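Local coordinates for protein cortical-lytic enzyme (Clostridium perfringens, PDB 5JIP) that binds magnesium and, as a family 25 muramidase, probably cleaves cortical peptidoglycan during spore germination, at residues A[264-269]-A[286-291]. Residues are numbered along the deposited sequence; the frame is centred on the assembly and turned at random.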
loop_
_atom_site.group_PDB
_atom_site.type_symbol
_atom_site.label_atom_id
_atom_site.label_comp_id
_atom_site.label_asym_id
_atom_site.label_seq_id
_atom_site.Cartn_x
_atom_site.Cartn_y
_atom_site.Cartn_z
ATOM N N VAL A 264 8.311 10.677 -1.352
ATOM C CA VAL A 264 9.351 11.665 -1.062
ATOM C C VAL A 264 9.544 12.556 -2.277
ATOM O O VAL A 264 9.477 12.093 -3.427
ATOM C CB VAL A 264 10.675 10.982 -0.673
ATOM C CG1 VAL A 264 11.784 12.010 -0.477
ATOM C CG2 VAL A 264 10.463 10.155 0.597
ATOM N N PHE A 265 9.807 13.832 -2.012
ATOM C CA PHE A 265 9.905 14.844 -3.057
ATOM C C PHE A 265 11.143 15.706 -2.861
ATOM O O PHE A 265 11.524 16.011 -1.723
ATOM C CB PHE A 265 8.686 15.735 -3.050
ATOM C CG PHE A 265 7.381 14.988 -3.243
ATOM C CD1 PHE A 265 6.718 14.417 -2.158
ATOM C CD2 PHE A 265 6.824 14.866 -4.512
ATOM C CE1 PHE A 265 5.514 13.731 -2.342
ATOM C CE2 PHE A 265 5.627 14.167 -4.713
ATOM C CZ PHE A 265 4.966 13.612 -3.630
ATOM N N VAL A 266 11.742 16.110 -3.985
ATOM C CA VAL A 266 12.858 17.057 -4.015
ATOM C C VAL A 266 12.382 18.296 -4.765
ATOM O O VAL A 266 12.037 18.211 -5.954
ATOM C CB VAL A 266 14.107 16.459 -4.682
ATOM C CG1 VAL A 266 15.201 17.540 -4.789
ATOM C CG2 VAL A 266 14.617 15.237 -3.930
ATOM N N ASN A 267 12.358 19.438 -4.072
ATOM C CA ASN A 267 11.783 20.655 -4.623
ATOM C C ASN A 267 10.452 20.324 -5.300
ATOM O O ASN A 267 10.205 20.747 -6.433
ATOM C CB ASN A 267 12.746 21.315 -5.614
ATOM C CG ASN A 267 14.044 21.788 -4.968
ATOM O OD1 ASN A 267 14.079 22.137 -3.786
ATOM N ND2 ASN A 267 15.106 21.809 -5.747
ATOM N N ASP A 268 9.613 19.526 -4.639
ATOM C CA ASP A 268 8.256 19.192 -5.078
ATOM C C ASP A 268 8.228 18.255 -6.275
ATOM O O ASP A 268 7.130 17.926 -6.766
ATOM C CB ASP A 268 7.427 20.446 -5.413
ATOM C CG ASP A 268 7.254 21.371 -4.208
ATOM O OD1 ASP A 268 7.142 20.871 -3.071
ATOM O OD2 ASP A 268 7.244 22.606 -4.390
ATOM N N ASN A 269 9.373 17.826 -6.776
ATOM C CA ASN A 269 9.411 16.812 -7.804
ATOM C C ASN A 269 9.470 15.458 -7.131
ATOM O O ASN A 269 10.176 15.275 -6.136
ATOM C CB ASN A 269 10.616 16.996 -8.724
ATOM C CG ASN A 269 10.609 18.340 -9.416
ATOM O OD1 ASN A 269 11.454 19.198 -9.153
ATOM N ND2 ASN A 269 9.637 18.538 -10.286
ATOM N N SER A 286 21.456 13.859 -9.698
ATOM C CA SER A 286 21.485 14.175 -11.121
ATOM C C SER A 286 20.107 14.125 -11.752
ATOM O O SER A 286 19.914 14.677 -12.837
ATOM C CB SER A 286 22.403 13.202 -11.844
ATOM O OG SER A 286 21.856 11.908 -11.813
ATOM N N ARG A 287 19.142 13.477 -11.110
ATOM C CA ARG A 287 17.800 13.422 -11.668
ATOM C C ARG A 287 17.035 14.715 -11.490
ATOM O O ARG A 287 15.915 14.813 -12.002
ATOM C CB ARG A 287 16.999 12.278 -11.034
ATOM C CG ARG A 287 17.530 10.909 -11.420
ATOM C CD ARG A 287 16.649 9.793 -10.911
ATOM N NE ARG A 287 17.260 8.493 -11.159
ATOM C CZ ARG A 287 16.825 7.340 -10.648
ATOM N NH1 ARG A 287 15.755 7.313 -9.851
ATOM N NH2 ARG A 287 17.469 6.211 -10.935
ATOM N N PHE A 288 17.605 15.704 -10.799
ATOM C CA PHE A 288 16.910 16.942 -10.488
ATOM C C PHE A 288 17.775 18.144 -10.845
ATOM O O PHE A 288 19.007 18.082 -10.767
ATOM C CB PHE A 288 16.540 16.995 -9.004
ATOM C CG PHE A 288 15.758 15.807 -8.558
ATOM C CD1 PHE A 288 14.387 15.807 -8.640
ATOM C CD2 PHE A 288 16.406 14.676 -8.105
ATOM C CE1 PHE A 288 13.674 14.703 -8.262
ATOM C CE2 PHE A 288 15.707 13.577 -7.728
ATOM C CZ PHE A 288 14.335 13.582 -7.806
ATOM N N TYR A 289 17.112 19.234 -11.241
ATOM C CA TYR A 289 17.787 20.511 -11.494
ATOM C C TYR A 289 18.096 21.152 -10.149
ATOM O O TYR A 289 17.235 21.787 -9.541
ATOM C CB TYR A 289 16.923 21.450 -12.331
ATOM C CG TYR A 289 16.533 20.941 -13.697
ATOM C CD1 TYR A 289 17.496 20.591 -14.639
ATOM C CD2 TYR A 289 15.190 20.833 -14.067
ATOM C CE1 TYR A 289 17.133 20.122 -15.900
ATOM C CE2 TYR A 289 14.813 20.362 -15.321
ATOM C CZ TYR A 289 15.791 20.020 -16.234
ATOM O OH TYR A 289 15.425 19.566 -17.471
ATOM N N LEU A 290 19.332 21.016 -9.680
ATOM C CA LEU A 290 19.732 21.547 -8.373
ATOM C C LEU A 290 20.835 22.591 -8.537
ATOM O O LEU A 290 22.029 22.257 -8.449
ATOM C CB LEU A 290 20.185 20.406 -7.459
ATOM C CG LEU A 290 19.116 19.328 -7.192
ATOM C CD1 LEU A 290 19.699 18.206 -6.359
ATOM C CD2 LEU A 290 17.882 19.913 -6.517
ATOM N N PRO A 291 20.490 23.867 -8.751
ATOM C CA PRO A 291 21.530 24.892 -8.914
ATOM C C PRO A 291 22.502 24.896 -7.744
ATOM O O PRO A 291 22.108 24.801 -6.579
ATOM C CB PRO A 291 20.732 26.199 -8.987
ATOM C CG PRO A 291 19.423 25.893 -8.375
ATOM C CD PRO A 291 19.144 24.469 -8.725
#
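A type I' beta turn, V266 to N269, closes the two-residue hairpin of strands 259-266 and 269-275 at one end of the C-terminal beta sandwich, whose strand order is that of a fibronectin type III-like fold, and the loop after strand 280-284 packs its side chains across it. The contact is chiefly apolar: no hydrogen bond passes between 264-269 and 286-291, and 216 Å² is buried over both sides. A CH-pi contact forms its centre. V266 CB stands over one face of the F288 ring, 4.0 Å from the centroid and only 12° off the ring normal, so the approach is face-on. N269 CB meets the same ring at its edge, near the ring plane, 3.9 Å from F288 CE1. The ring therefore touches both ends of the turn, its face at V266 and its edge at N269. L290 adds a second apolar contact: its backbone lies further off, but the branch CD2 reaches V266 CG1 at 4.0 Å, the two side chains crossing at about a right angle. In V266, CG1 is anti to the backbone N (chi1 175°), the rotamer that brings this methyl to L290.

Two backbone bonds fix the hairpin end, V266 N to N269 O and N269 N to V266 O, each 2.8 Å, both pairing the first and last residues of the turn. N267 and D268, the two central residues, both have positive phi, as a type I' turn requires, and N267 OD1 accepts a hydrogen bond from the backbone N of K297, tying the turn to strand 296-304. Further out, I283 and A271 each touch both V266 and F288, linking the contact to strands 280-284 and 269-275. With OD1 so engaged, the N267 amide sets its ND2 alongside the leucine branch, 3.4 Å from L290 CD2.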